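PDB 7DIE: ferritin from Mycoplasma penetrans, which takes up Fe2+ through its B-channels, oxidises it at atypical ferroxidase centres and stores the iron inside a 24-subunit shell. Local coordinates for the interface of chains A and B and the interface of chains A and C. Coordinates in Å, arbitrary orientation; residue numbers count along the deposited sequence, not the author numbering. Chains: chain A/B/C, Ferritin.

The centres of the C-alpha atoms of contacts 1 and 2 lie about 30 Å apart, and the pair shows how one ferritin subunit, a four-helix bundle with a short fifth helix, offers different surfaces to different neighbours. Contact 1 uses helix 10-39 and the 83-85 segment of chain A within a two-fold pairing with chain B, mixing a direct hydrogen bond with a water bridge. Contact 2 draws on helices 91-118 and 122-150, joins chain A to chain C without exact two-fold symmetry, and is apolar in the patch described. They share no residue of chain A, so the subunit can engage both neighbours at once.

Contact 1: the interface of chains A and B. Residues chain A 28, 31-32, 83, 85; chain B 20, 24, 75-77.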
loop_
_atom_site.group_PDB
_atom_site.type_symbol
_atom_site.label_atom_id
_atom_site.label_comp_id
_atom_site.label_asym_id
_atom_site.label_seq_id
_atom_site.Cartn_x
_atom_site.Cartn_y
_atom_site.Cartn_z
ATOM N N ASN A 28 25.555 -35.575 22.462
ATOM C CA ASN A 28 26.627 -35.379 23.432
ATOM C C ASN A 28 27.995 -35.503 22.785
ATOM O O ASN A 28 28.897 -34.712 23.077
ATOM C CB ASN A 28 26.489 -36.391 24.576
ATOM C CG ASN A 28 25.383 -36.014 25.542
ATOM O OD1 ASN A 28 25.032 -34.840 25.644
ATOM N ND2 ASN A 28 24.839 -37.000 26.269
ATOM N N PHE A 31 28.628 -32.329 20.478
ATOM C CA PHE A 31 29.018 -31.112 21.187
ATOM C C PHE A 31 30.448 -31.224 21.706
ATOM O O PHE A 31 31.197 -30.241 21.695
ATOM C CB PHE A 31 28.028 -30.818 22.321
ATOM C CG PHE A 31 26.665 -30.392 21.828
ATOM C CD1 PHE A 31 26.537 -29.322 20.950
ATOM C CD2 PHE A 31 25.525 -31.077 22.218
ATOM C CE1 PHE A 31 25.288 -28.919 20.482
ATOM C CE2 PHE A 31 24.274 -30.694 21.754
ATOM C CZ PHE A 31 24.156 -29.604 20.880
ATOM N N HIS A 32 30.846 -32.413 22.174
ATOM C CA HIS A 32 32.250 -32.637 22.518
ATOM C C HIS A 32 33.152 -32.411 21.305
ATOM O O HIS A 32 34.141 -31.661 21.371
ATOM C CB HIS A 32 32.426 -34.057 23.077
ATOM C CG HIS A 32 33.856 -34.468 23.250
ATOM N ND1 HIS A 32 34.687 -33.913 24.205
ATOM C CD2 HIS A 32 34.605 -35.379 22.583
ATOM C CE1 HIS A 32 35.886 -34.463 24.113
ATOM N NE2 HIS A 32 35.860 -35.363 23.147
ATOM N N PRO A 83 28.711 -40.720 25.777
ATOM C CA PRO A 83 29.620 -41.329 24.797
ATOM C C PRO A 83 30.956 -41.691 25.420
ATOM O O PRO A 83 31.436 -41.036 26.343
ATOM C CB PRO A 83 29.780 -40.238 23.726
ATOM C CG PRO A 83 29.490 -38.984 24.421
ATOM C CD PRO A 83 28.503 -39.287 25.523
ATOM N N LEU A 85 34.657 -41.513 25.372
ATOM C CA LEU A 85 35.551 -40.510 24.801
ATOM C C LEU A 85 36.966 -41.070 24.684
ATOM O O LEU A 85 37.539 -41.537 25.674
ATOM C CB LEU A 85 35.559 -39.241 25.654
ATOM C CG LEU A 85 34.275 -38.406 25.721
ATOM C CD1 LEU A 85 34.605 -36.972 26.127
ATOM C CD2 LEU A 85 33.485 -38.451 24.406
ATOM N N TYR B 20 27.910 -27.630 32.661
ATOM C CA TYR B 20 27.156 -28.108 31.504
ATOM C C TYR B 20 26.485 -29.446 31.814
ATOM O O TYR B 20 25.300 -29.650 31.511
ATOM C CB TYR B 20 28.083 -28.217 30.282
ATOM C CG TYR B 20 27.399 -28.683 28.989
ATOM C CD1 TYR B 20 27.037 -30.013 28.810
ATOM C CD2 TYR B 20 27.149 -27.794 27.948
ATOM C CE1 TYR B 20 26.416 -30.447 27.648
ATOM C CE2 TYR B 20 26.546 -28.224 26.764
ATOM C CZ TYR B 20 26.187 -29.554 26.622
ATOM O OH TYR B 20 25.578 -29.993 25.465
ATOM N N LEU B 24 22.508 -30.335 31.749
ATOM C CA LEU B 24 22.019 -31.479 30.990
ATOM C C LEU B 24 21.343 -32.484 31.899
ATOM O O LEU B 24 20.370 -33.137 31.501
ATOM C CB LEU B 24 23.172 -32.147 30.241
ATOM C CG LEU B 24 22.849 -33.442 29.488
ATOM C CD1 LEU B 24 21.703 -33.261 28.467
ATOM C CD2 LEU B 24 24.102 -33.924 28.788
ATOM N N LEU B 75 34.802 -29.586 26.079
ATOM C CA LEU B 75 33.620 -30.020 26.810
ATOM C C LEU B 75 33.639 -31.541 26.959
ATOM O O LEU B 75 33.762 -32.269 25.969
ATOM C CB LEU B 75 32.349 -29.586 26.076
ATOM C CG LEU B 75 31.027 -30.135 26.625
ATOM C CD1 LEU B 75 30.771 -29.635 28.048
ATOM C CD2 LEU B 75 29.885 -29.723 25.681
ATOM N N LYS B 76 33.515 -32.018 28.189
ATOM C CA LYS B 76 33.467 -33.453 28.439
ATOM C C LYS B 76 32.131 -33.802 29.078
ATOM O O LYS B 76 31.824 -33.330 30.175
ATOM C CB LYS B 76 34.633 -33.888 29.330
ATOM C CG LYS B 76 35.985 -33.310 28.891
ATOM C CD LYS B 76 36.724 -32.664 30.068
ATOM C CE LYS B 76 38.038 -32.004 29.636
ATOM N NZ LYS B 76 39.090 -32.076 30.697
ATOM N N ILE B 77 31.342 -34.612 28.391
ATOM C CA ILE B 77 30.121 -35.155 28.973
ATOM C C ILE B 77 30.488 -36.389 29.778
ATOM O O ILE B 77 31.281 -37.217 29.323
ATOM C CB ILE B 77 29.097 -35.517 27.887
ATOM C CG1 ILE B 77 28.976 -34.412 26.831
ATOM C CG2 ILE B 77 27.748 -35.913 28.540
ATOM C CD1 ILE B 77 28.424 -33.146 27.344
HETATM O O HOH W 1 24.057 -32.532 24.969
#
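The imidazole of A:His32 donates from ND1 to the backbone carbonyl O of B:Leu75 at 2.6 Å, a direct hydrogen bond across the patch. It is nearly straight, 169° at the hydrogen; the oxygen lies close to the ring plane, and the donor meets the carbonyl oxygen almost head-on (C=O...N 163°). With CG of A:His32 anti to its backbone N (chi1 170°), the ring presents ND1 to the chain B loop. Over one face of this ring sits CD1 of A:Leu85, a second-shell methyl 3.4 Å above the plane, which should limit tilting of the imidazole.

A second polar link runs through water 1. Water 1 lies 2.6 Å from the side-chain carbonyl OD1 of A:Asn28 and 3.0 Å from the phenol OH of B:Tyr20, linking the 10-39 helices of the two chains. The same phenol oxygen stands above the plane of the A:Phe31 ring, beyond its CG-CD2 rim, 3.4 Å from CD2, and the two aromatic side chains cross at about a right angle. Within chain B, methyl CD2 of B:Leu75 covers the centre of one tyrosine face; this methyl also touches CB of A:Phe31 at 4.0 Å, so one leucine methyl packs on the tyrosine of its own chain and on the phenylalanine across the boundary.

Around the amide of A:Asn28 the packing is aliphatic. Methyl CG2 of B:Ile77 meets its CG at 3.8 Å, the two side chains crossing roughly perpendicularly, whereas B:Leu24 comes tip to tip, with CD2 3.4 Å from OD1. The amide thus has hydrocarbon beside it and water at its oxygen.

The patch sets helix 10-39 of chain A, supported by the 83-85 segment, against helix 10-39 and the 75-77 loop of chain B. Because the interface is two-fold symmetric, the arrangement recurs with the chains exchanged, tying the long helices and loops of a ferritin subunit pair together twice.

Contact 2: the interface of chains A and C. Residues chain A 110, 113-114, 117, 125, 132; chain C 117, 122, 125.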
loop_
_atom_site.group_PDB
_atom_site.type_symbol
_atom_site.label_atom_id
_atom_site.label_comp_id
_atom_site.label_asym_id
_atom_site.label_seq_id
_atom_site.Cartn_x
_atom_site.Cartn_y
_atom_site.Cartn_z
ATOM N N LYS A 110 17.142 -48.772 12.642
ATOM C CA LYS A 110 16.727 -49.983 11.943
ATOM C C LYS A 110 16.238 -51.045 12.923
ATOM O O LYS A 110 15.250 -51.742 12.651
ATOM C CB LYS A 110 17.885 -50.518 11.096
ATOM C CG LYS A 110 17.545 -51.712 10.198
ATOM C CD LYS A 110 18.771 -52.090 9.355
ATOM C CE LYS A 110 18.463 -53.103 8.268
ATOM N NZ LYS A 110 17.857 -54.339 8.813
ATOM N N THR A 113 12.835 -50.090 14.314
ATOM C CA THR A 113 11.867 -50.212 13.236
ATOM C C THR A 113 11.507 -51.675 13.007
ATOM O O THR A 113 10.329 -52.043 12.975
ATOM C CB THR A 113 12.436 -49.581 11.962
ATOM O OG1 THR A 113 12.660 -48.182 12.193
ATOM C CG2 THR A 113 11.471 -49.765 10.793
ATOM N N GLU A 114 12.523 -52.529 12.877
ATOM C CA GLU A 114 12.273 -53.938 12.596
ATOM C C GLU A 114 11.531 -54.618 13.747
ATOM O O GLU A 114 10.566 -55.361 13.525
ATOM C CB GLU A 114 13.592 -54.650 12.323
ATOM C CG GLU A 114 13.394 -56.113 11.988
ATOM C CD GLU A 114 14.704 -56.838 11.699
ATOM O OE1 GLU A 114 14.638 -58.003 11.261
ATOM O OE2 GLU A 114 15.788 -56.246 11.891
ATOM N N LEU A 117 7.811 -53.569 14.103
ATOM C CA LEU A 117 6.970 -54.230 13.109
ATOM C C LEU A 117 6.760 -55.702 13.466
ATOM O O LEU A 117 5.643 -56.227 13.383
ATOM C CB LEU A 117 7.600 -54.110 11.716
ATOM C CG LEU A 117 6.817 -54.743 10.557
ATOM C CD1 LEU A 117 5.473 -54.061 10.415
ATOM C CD2 LEU A 117 7.582 -54.673 9.230
ATOM N N PHE A 125 6.102 -48.422 14.626
ATOM C CA PHE A 125 6.647 -48.531 13.276
ATOM C C PHE A 125 6.387 -47.254 12.477
ATOM O O PHE A 125 7.285 -46.746 11.794
ATOM C CB PHE A 125 6.047 -49.751 12.560
ATOM C CG PHE A 125 6.559 -49.943 11.143
ATOM C CD1 PHE A 125 7.830 -50.455 10.911
ATOM C CD2 PHE A 125 5.766 -49.615 10.053
ATOM C CE1 PHE A 125 8.296 -50.636 9.623
ATOM C CE2 PHE A 125 6.226 -49.782 8.753
ATOM C CZ PHE A 125 7.493 -50.294 8.534
ATOM N N VAL A 132 13.793 -43.441 9.880
ATOM C CA VAL A 132 14.369 -44.213 8.782
ATOM C C VAL A 132 14.846 -43.270 7.683
ATOM O O VAL A 132 15.974 -43.370 7.194
ATOM C CB VAL A 132 13.352 -45.223 8.223
ATOM C CG1 VAL A 132 13.913 -45.834 6.916
ATOM C CG2 VAL A 132 13.014 -46.320 9.239
ATOM N N LEU C 117 10.876 -55.033 1.814
ATOM C CA LEU C 117 10.391 -55.316 3.166
ATOM C C LEU C 117 10.871 -56.682 3.650
ATOM O O LEU C 117 11.383 -56.820 4.773
ATOM C CB LEU C 117 8.865 -55.259 3.208
ATOM C CG LEU C 117 8.247 -55.476 4.595
ATOM C CD1 LEU C 117 8.726 -54.427 5.607
ATOM C CD2 LEU C 117 6.748 -55.468 4.503
ATOM N N PHE C 122 14.508 -51.406 5.262
ATOM C CA PHE C 122 13.452 -50.461 5.602
ATOM C C PHE C 122 13.646 -49.110 4.919
ATOM O O PHE C 122 12.659 -48.417 4.647
ATOM C CB PHE C 122 13.369 -50.322 7.118
ATOM C CG PHE C 122 12.858 -51.572 7.778
ATOM C CD1 PHE C 122 11.516 -51.920 7.669
ATOM C CD2 PHE C 122 13.729 -52.446 8.422
ATOM C CE1 PHE C 122 11.035 -53.107 8.235
ATOM C CE2 PHE C 122 13.250 -53.626 8.986
ATOM C CZ PHE C 122 11.906 -53.954 8.895
ATOM N N PHE C 125 12.068 -49.646 1.588
ATOM C CA PHE C 125 10.630 -49.759 1.799
ATOM C C PHE C 125 10.004 -48.390 2.041
ATOM O O PHE C 125 8.931 -48.079 1.506
ATOM C CB PHE C 125 10.337 -50.688 2.982
ATOM C CG PHE C 125 8.864 -50.856 3.273
ATOM C CD1 PHE C 125 8.076 -51.697 2.486
ATOM C CD2 PHE C 125 8.272 -50.179 4.333
ATOM C CE1 PHE C 125 6.715 -51.873 2.756
ATOM C CE2 PHE C 125 6.909 -50.336 4.605
ATOM C CZ PHE C 125 6.133 -51.186 3.811
#
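The patch joining A to C, where C:Phe122 packs against A:Thr113 and A:Glu114, is an apolar contact between neighbours outside the two-fold pair, helping to hold subunit pairs together in the 24-subunit ferritin shell. No nitrogen or oxygen of one chain comes within bonding reach of the other in this patch, so shape and hydrocarbon contact carry it.

C:Phe122, at the start of helix 122-150, is the principal insert. Its CG lies anti to the carbonyl carbon (chi1 -69°), and the ring enters between helices 91-118 and 122-150 of chain A. Methyl CG2 of A:Thr113 sits over one ring face, 4.0 Å from the centroid and offset toward the rim, in a CH-pi contact. On that same side, above and beyond the far rim, CB of A:Glu114 lies 3.5 Å from CE2; the extended glutamate side chain crosses at about a right angle and uses its methylene groups here. Also on the methyl's side, above and outside the CD1-CE1 rim, stands the edge of A:Phe125, its CE1 3.9 Å from CE1 of C:Phe122. CD1 of C:Phe122 lies in the plane of the A:Phe125 ring, so the rings do not stack face to face.

Beyond C:Phe122, equivalent residues of the two chains meet. CZ of A:Phe125 approaches CE2 of C:Phe125, again at an edge of the chain A ring. Each of these phenylalanines carries over one face CD1 of the Leu117 in its own chain. Across the boundary, A:Leu117 CD2 touches C:Phe122 CE1 at 3.9 Å and C:Leu117 CD1 at 3.8 Å.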